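Local coordinates for 5-formaminoimidazole-4-carboxamide-1-(beta)-D-ribofuranosyl 5'-monophosphate synthetase (Methanocaldococcus jannaschii, PDB 2R7M), which catalyses the ATP- and formate-dependent formylation of AICAR to FAICAR in purine biosynthesis, without using folates, at residues A[205-210]-A[261-266]; A[223-228]-A[326-331]. All coordinates share one frame; numbering follows the deposited sequence.

From the N terminus, the chain passes through segment 205-210, then 223-228, 261-266 and 326-331, so the two contacts cross: contact 1 closes a loop of 50 residues, and the first segment of contact 2 lies within that loop while its second lies beyond it. Contact 2 spans 97 residues and reaches the loop between strand 306-312 and helix 339-353. Strands 205-214 and 219-230 are antiparallel neighbours in one sheet of the ATP-grasp region, and Cys208 N lies 2.8 Å from Asp226 O, a probable hydrogen bond. Strand 253-263 follows on the far side of 219-230. A further tie is Tyr328 OH to Ile263 N, a hydrogen bond joining the second segments.

Contact 1 of 2, residues A[205-210]-A[261-266]; sequences TNFCIH and VVIRES. With AMP (adenosine monophosphate), chain F.
Ile263 covers one face of the Phe207 ring: CG1 stands 4.0 Å from the ring centroid and 17° off its normal, slightly toward the rim, which satisfies a CH-pi contact. At the ring's edge, near its plane, Val262 O approaches Phe207 CE1 at 3.6 Å. Val261 brings both methyls to the ring, CG1 obliquely at 3.7 Å from Phe207 CD1 and CG2 at CE1. With CG1 between backbone N and carbonyl carbon (chi1 70°) and CG2 anti to the N, both methyls are turned to this ring. No hydrogen bond crosses between the segments, since strand 219-230 separates 205-214 from 253-263 in this antiparallel sheet of the ATP-grasp region; the Phe207 ring makes the join, against side chains and backbone of 261-263, with Leu306 touching both Phe207 and Ile263. Val262 and Ile263 instead pair with an antiparallel strand of a neighbouring subunit, carrying the sheet across the interface of the hexamer.

Beyond this apolar patch, the guanidinium of Arg264 meets the AMP phosphate at its edge, with the phosphorus in its plane. The chain is extended from CG to NE, and Arg264 NE gives an almost straight hydrogen bond to O3P of AMP (2.9 Å, 176°). NH2 turns to O1P, at a distance too short to be trusted in detail. Ser266 OG donates to the same O3P at 2.7 Å, so this oxygen is gripped from two residues, while Arg264 NH1 is held by Ile255 O of the neighbouring subunit. That subunit's Asn258 OD1 also bonds AMP; because Asn258 binds AICAR, AMP probably occupies the nucleotide substrate's place.

Contact 2 of 2, residues A[223-228]-A[326-331]; sequences LGMDKR and GPYSFL. With AMP (adenosine monophosphate), chain B.
Met225 and Tyr328 form an oblique Met-aromatic pair: Met225 SD lies 5.1 Å from the centroid of the Tyr328 ring, 57° off its normal, with CE2 its nearest ring atom. With CG anti to the carbonyl carbon (chi1 -63°) and the chain extended beyond, the sulfur reaches the ring. A van der Waals touch joins Leu223 CD1 to Ser329 CB at 4.0 Å.

Among polar links, a water bridges the backbones, donating to Leu223 O at 2.7 Å and accepting from Ser329 N. Leu223 and Gly224 both face His210, forming a classic beta bulge in strand 219-230 where the loop before helix 339-353 packs. Within that loop Gly326 N donates to Ser329 OG at 2.9 Å, an oxygen also bonded to Leu337 O.

Charges gather at the strand's other end. Arg228 NH1 makes a salt bridge to Asp226, its hydrogen bond using the syn lone pair of OD2 (3.1 Å), close to the guanidinium plane, and NH2 pairs with Asp316. The rim of the adenine points into one guanidinium face, C2 of AMP standing 3.4 Å from Arg228 CZ. A leucine here would probably leave Asp226 and Asp316 without this cationic mate and remove the flat face facing the adenine's C2.

Contact 1 of 2, residues A[205-210]-A[261-266]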
loop_
_atom_site.group_PDB
_atom_site.type_symbol
_atom_site.label_atom_id
_atom_site.label_comp_id
_atom_site.label_asym_id
_atom_site.label_seq_id
_atom_site.Cartn_x
_atom_site.Cartn_y
_atom_site.Cartn_z
ATOM N N THR A 205 -7.841 26.903 23.902
ATOM C CA THR A 205 -8.022 25.647 23.210
ATOM C C THR A 205 -6.953 24.601 23.622
ATOM O O THR A 205 -5.765 24.894 23.658
ATOM C CB THR A 205 -8.071 25.885 21.694
ATOM O OG1 THR A 205 -7.108 26.875 21.335
ATOM C CG2 THR A 205 -9.439 26.388 21.273
ATOM N N ASN A 206 -7.410 23.402 23.967
ATOM C CA ASN A 206 -6.552 22.288 24.348
ATOM C C ASN A 206 -5.820 21.603 23.195
ATOM O O ASN A 206 -6.444 21.050 22.276
ATOM C CB ASN A 206 -7.386 21.227 25.079
ATOM C CG ASN A 206 -6.531 20.104 25.670
ATOM O OD1 ASN A 206 -6.985 18.972 25.779
ATOM N ND2 ASN A 206 -5.294 20.419 26.044
ATOM N N PHE A 207 -4.494 21.639 23.263
ATOM C CA PHE A 207 -3.645 20.811 22.413
ATOM C C PHE A 207 -2.735 19.964 23.285
ATOM O O PHE A 207 -1.865 20.485 23.968
ATOM C CB PHE A 207 -2.803 21.677 21.481
ATOM C CG PHE A 207 -3.624 22.514 20.540
ATOM C CD1 PHE A 207 -3.992 22.022 19.301
ATOM C CD2 PHE A 207 -4.043 23.789 20.902
ATOM C CE1 PHE A 207 -4.767 22.781 18.430
ATOM C CE2 PHE A 207 -4.817 24.547 20.037
ATOM C CZ PHE A 207 -5.177 24.039 18.801
ATOM N N CYS A 208 -2.960 18.654 23.296
ATOM C CA CYS A 208 -1.993 17.761 23.899
ATOM C C CYS A 208 -1.031 17.319 22.797
ATOM O O CYS A 208 -1.387 16.566 21.903
ATOM C CB CYS A 208 -2.672 16.582 24.582
ATOM S SG CYS A 208 -4.017 17.074 25.711
ATOM N N ILE A 209 0.189 17.829 22.862
ATOM C CA ILE A 209 1.140 17.661 21.782
ATOM C C ILE A 209 2.065 16.493 22.069
ATOM O O ILE A 209 2.734 16.443 23.093
ATOM C CB ILE A 209 1.895 18.963 21.512
ATOM C CG1 ILE A 209 0.874 20.066 21.204
ATOM C CG2 ILE A 209 2.832 18.811 20.329
ATOM C CD1 ILE A 209 1.372 21.457 21.471
ATOM N N HIS A 210 2.064 15.533 21.155
ATOM C CA HIS A 210 2.844 14.318 21.312
ATOM C C HIS A 210 4.149 14.415 20.519
ATOM O O HIS A 210 4.146 14.557 19.293
ATOM C CB HIS A 210 1.994 13.112 20.894
ATOM C CG HIS A 210 0.690 13.040 21.628
ATOM N ND1 HIS A 210 0.593 12.582 22.927
ATOM C CD2 HIS A 210 -0.556 13.428 21.271
ATOM C CE1 HIS A 210 -0.663 12.666 23.325
ATOM N NE2 HIS A 210 -1.378 13.187 22.343
ATOM N N VAL A 261 -7.095 16.819 16.744
ATOM C CA VAL A 261 -7.066 18.231 16.439
ATOM C C VAL A 261 -5.753 18.517 15.720
ATOM O O VAL A 261 -4.794 17.768 15.855
ATOM C CB VAL A 261 -7.205 19.077 17.745
ATOM C CG1 VAL A 261 -5.947 18.976 18.600
ATOM C CG2 VAL A 261 -7.527 20.539 17.422
ATOM N N VAL A 262 -5.728 19.576 14.920
ATOM C CA VAL A 262 -4.492 20.039 14.315
ATOM C C VAL A 262 -4.327 21.481 14.746
ATOM O O VAL A 262 -5.312 22.190 14.947
ATOM C CB VAL A 262 -4.498 19.901 12.743
ATOM C CG1 VAL A 262 -4.427 18.411 12.322
ATOM C CG2 VAL A 262 -5.730 20.553 12.129
ATOM N N ILE A 263 -3.092 21.922 14.918
ATOM C CA ILE A 263 -2.861 23.315 15.274
ATOM C C ILE A 263 -2.749 24.166 14.010
ATOM O O ILE A 263 -2.549 23.639 12.904
ATOM C CB ILE A 263 -1.597 23.472 16.155
ATOM C CG1 ILE A 263 -1.730 24.705 17.056
ATOM C CG2 ILE A 263 -0.335 23.539 15.284
ATOM C CD1 ILE A 263 -0.731 24.753 18.189
ATOM N N ARG A 264 -2.912 25.477 14.183
ATOM C CA ARG A 264 -2.662 26.474 13.141
ATOM C C ARG A 264 -1.193 26.358 12.741
ATOM O O ARG A 264 -0.324 26.334 13.606
ATOM C CB ARG A 264 -2.953 27.861 13.717
ATOM C CG ARG A 264 -2.884 29.037 12.777
ATOM C CD ARG A 264 -3.303 30.292 13.546
ATOM N NE ARG A 264 -3.200 31.523 12.769
ATOM C CZ ARG A 264 -3.813 32.664 13.080
ATOM N NH1 ARG A 264 -4.600 32.733 14.146
ATOM N NH2 ARG A 264 -3.656 33.735 12.316
ATOM N N GLU A 265 -0.905 26.276 11.441
ATOM C CA GLU A 265 0.447 25.898 11.025
ATOM C C GLU A 265 1.525 26.911 11.434
ATOM O O GLU A 265 2.648 26.523 11.762
ATOM C CB GLU A 265 0.505 25.585 9.522
ATOM C CG GLU A 265 1.763 24.849 9.099
ATOM C CD GLU A 265 1.802 24.580 7.604
ATOM O OE1 GLU A 265 0.934 23.828 7.124
ATOM O OE2 GLU A 265 2.707 25.113 6.914
ATOM N N SER A 266 1.183 28.201 11.443
ATOM C CA SER A 266 2.119 29.238 11.913
ATOM C C SER A 266 2.556 29.072 13.376
ATOM O O SER A 266 3.487 29.742 13.832
ATOM C CB SER A 266 1.551 30.645 11.691
ATOM O OG SER A 266 0.273 30.799 12.292
HETATM P P AMP F . -1.569 32.911 9.728
HETATM O O1P AMP F . -1.988 34.059 10.622
HETATM O O2P AMP F . -0.376 33.232 8.854
HETATM O O3P AMP F . -1.458 31.579 10.430
HETATM O "O5'" AMP F . -2.795 32.679 8.709
HETATM C "C5'" AMP F . -3.296 33.715 7.868
HETATM C "C4'" AMP F . -4.829 33.707 7.875
HETATM O "O4'" AMP F . -5.365 32.483 7.348
HETATM C "C3'" AMP F . -5.430 33.872 9.269
HETATM O "O3'" AMP F . -5.781 35.233 9.497
HETATM C "C2'" AMP F . -6.664 32.990 9.284
HETATM O "O2'" AMP F . -7.851 33.728 8.981
HETATM C "C1'" AMP F . -6.443 31.996 8.163
HETATM N N9 AMP F . -6.079 30.688 8.766
HETATM C C8 AMP F . -4.831 30.306 9.078
HETATM N N7 AMP F . -4.827 29.064 9.606
HETATM C C5 AMP F . -6.098 28.630 9.637
HETATM C C6 AMP F . -6.783 27.395 10.077
HETATM N N6 AMP F . -6.073 26.364 10.609
HETATM N N1 AMP F . -8.133 27.349 9.947
HETATM C C2 AMP F . -8.830 28.374 9.427
HETATM N N3 AMP F . -8.270 29.522 9.011
HETATM C C4 AMP F . -6.927 29.707 9.088
#

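Contact 2 of 2, residues A[223-228]-A[326-331]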
loop_
_atom_site.group_PDB
_atom_site.type_symbol
_atom_site.label_atom_id
_atom_site.label_comp_id
_atom_site.label_asym_id
_atom_site.label_seq_id
_atom_site.Cartn_x
_atom_site.Cartn_y
_atom_site.Cartn_z
ATOM N N LEU A 223 4.612 14.031 16.405
ATOM C CA LEU A 223 3.900 12.823 15.971
ATOM C C LEU A 223 2.399 13.025 15.833
ATOM O O LEU A 223 1.766 12.477 14.919
ATOM C CB LEU A 223 4.199 11.641 16.911
ATOM C CG LEU A 223 5.380 10.729 16.524
ATOM C CD1 LEU A 223 5.074 9.938 15.277
ATOM C CD2 LEU A 223 6.678 11.505 16.339
ATOM N N GLY A 224 1.829 13.815 16.736
ATOM C CA GLY A 224 0.401 14.103 16.705
ATOM C C GLY A 224 -0.114 14.974 17.841
ATOM O O GLY A 224 0.656 15.439 18.686
ATOM N N MET A 225 -1.431 15.192 17.852
ATOM C CA MET A 225 -2.087 16.043 18.842
ATOM C C MET A 225 -3.507 15.573 19.061
ATOM O O MET A 225 -4.163 15.134 18.112
ATOM C CB MET A 225 -2.172 17.487 18.354
ATOM C CG MET A 225 -0.849 18.174 18.125
ATOM S SD MET A 225 -1.154 19.826 17.484
ATOM C CE MET A 225 0.558 20.344 17.258
ATOM N N ASP A 226 -3.972 15.690 20.308
ATOM C CA ASP A 226 -5.367 15.472 20.660
ATOM C C ASP A 226 -5.873 16.526 21.652
ATOM O O ASP A 226 -5.098 17.242 22.291
ATOM C CB ASP A 226 -5.554 14.080 21.287
ATOM C CG ASP A 226 -4.977 13.985 22.712
ATOM O OD1 ASP A 226 -3.736 13.934 22.852
ATOM O OD2 ASP A 226 -5.763 13.932 23.695
ATOM N N LYS A 227 -7.190 16.595 21.796
ATOM C CA LYS A 227 -7.779 17.290 22.925
ATOM C C LYS A 227 -8.502 16.269 23.803
ATOM O O LYS A 227 -9.073 15.298 23.309
ATOM C CB LYS A 227 -8.718 18.407 22.461
ATOM C CG LYS A 227 -10.044 17.936 21.905
ATOM C CD LYS A 227 -10.902 19.124 21.500
ATOM C CE LYS A 227 -12.365 18.863 21.800
ATOM N NZ LYS A 227 -13.241 19.989 21.389
ATOM N N ARG A 228 -8.452 16.486 25.110
ATOM C CA ARG A 228 -9.107 15.613 26.069
ATOM C C ARG A 228 -10.622 15.666 25.963
ATOM O O ARG A 228 -11.206 16.685 25.574
ATOM C CB ARG A 228 -8.710 15.990 27.502
ATOM C CG ARG A 228 -7.224 16.112 27.733
ATOM C CD ARG A 228 -6.525 14.808 27.410
ATOM N NE ARG A 228 -5.244 14.695 28.102
ATOM C CZ ARG A 228 -4.152 14.139 27.582
ATOM N NH1 ARG A 228 -4.168 13.654 26.348
ATOM N NH2 ARG A 228 -3.034 14.085 28.292
ATOM N N GLY A 326 -1.851 9.764 11.836
ATOM C CA GLY A 326 -2.536 11.050 11.847
ATOM C C GLY A 326 -1.952 12.021 10.855
ATOM O O GLY A 326 -1.008 11.686 10.152
ATOM N N PRO A 327 -2.518 13.236 10.788
ATOM C CA PRO A 327 -2.037 14.254 9.841
ATOM C C PRO A 327 -0.547 14.603 9.928
ATOM O O PRO A 327 0.064 14.865 8.900
ATOM C CB PRO A 327 -2.900 15.487 10.174
ATOM C CG PRO A 327 -4.155 14.920 10.779
ATOM C CD PRO A 327 -3.691 13.699 11.565
ATOM N N TYR A 328 0.025 14.617 11.131
ATOM C CA TYR A 328 1.453 14.892 11.299
ATOM C C TYR A 328 2.333 13.636 11.122
ATOM O O TYR A 328 3.388 13.719 10.519
ATOM C CB TYR A 328 1.750 15.583 12.653
ATOM C CG TYR A 328 1.051 16.915 12.822
ATOM C CD1 TYR A 328 1.448 18.020 12.087
ATOM C CD2 TYR A 328 -0.029 17.059 13.700
ATOM C CE1 TYR A 328 0.803 19.237 12.213
ATOM C CE2 TYR A 328 -0.686 18.286 13.840
ATOM C CZ TYR A 328 -0.262 19.364 13.095
ATOM O OH TYR A 328 -0.900 20.571 13.201
ATOM N N SER A 329 1.904 12.487 11.645
ATOM C CA SER A 329 2.717 11.266 11.536
ATOM C C SER A 329 2.863 10.823 10.079
ATOM O O SER A 329 3.837 10.170 9.721
ATOM C CB SER A 329 2.205 10.132 12.445
ATOM O OG SER A 329 1.027 9.532 11.943
ATOM N N PHE A 330 1.917 11.258 9.249
ATOM C CA PHE A 330 1.866 10.963 7.817
ATOM C C PHE A 330 2.958 11.646 6.985
ATOM O O PHE A 330 3.371 11.120 5.949
ATOM C CB PHE A 330 0.499 11.383 7.272
ATOM C CG PHE A 330 0.306 11.096 5.810
ATOM C CD1 PHE A 330 -0.037 9.823 5.383
ATOM C CD2 PHE A 330 0.455 12.101 4.867
ATOM C CE1 PHE A 330 -0.207 9.560 4.051
ATOM C CE2 PHE A 330 0.281 11.836 3.527
ATOM C CZ PHE A 330 -0.047 10.567 3.121
ATOM N N LEU A 331 3.400 12.826 7.417
ATOM C CA LEU A 331 4.245 13.676 6.586
ATOM C C LEU A 331 5.621 13.055 6.324
ATOM O O LEU A 331 6.150 13.169 5.227
ATOM C CB LEU A 331 4.396 15.076 7.204
ATOM C CG LEU A 331 3.508 16.280 6.826
ATOM C CD1 LEU A 331 2.258 15.944 6.006
ATOM C CD2 LEU A 331 3.149 17.106 8.070
HETATM P P AMP B . -5.942 4.146 33.582
HETATM O O1P AMP B . -6.646 4.730 34.789
HETATM O O2P AMP B . -5.208 2.856 33.876
HETATM O O3P AMP B . -6.787 4.085 32.332
HETATM O "O5'" AMP B . -4.795 5.208 33.189
HETATM C "C5'" AMP B . -3.791 5.625 34.109
HETATM C "C4'" AMP B . -3.590 7.143 34.023
HETATM O "O4'" AMP B . -3.126 7.554 32.728
HETATM C "C3'" AMP B . -4.865 7.938 34.293
HETATM O "O3'" AMP B . -4.901 8.369 35.650
HETATM C "C2'" AMP B . -4.805 9.128 33.355
HETATM O "O2'" AMP B . -4.269 10.288 33.997
HETATM C "C1'" AMP B . -3.834 8.716 32.268
HETATM N N9 AMP B . -4.614 8.391 31.046
HETATM C C8 AMP B . -5.130 7.186 30.761
HETATM N N7 AMP B . -5.781 7.209 29.578
HETATM C C5 AMP B . -5.684 8.455 29.085
HETATM C C6 AMP B . -6.153 9.148 27.866
HETATM N N6 AMP B . -6.881 8.482 26.929
HETATM N N1 AMP B . -5.847 10.463 27.738
HETATM C C2 AMP B . -5.134 11.119 28.669
HETATM N N3 AMP B . -4.680 10.550 29.799
HETATM C C4 AMP B . -4.919 9.238 30.059
HETATM O O HOH W 1 -0.545 12.950 13.678
#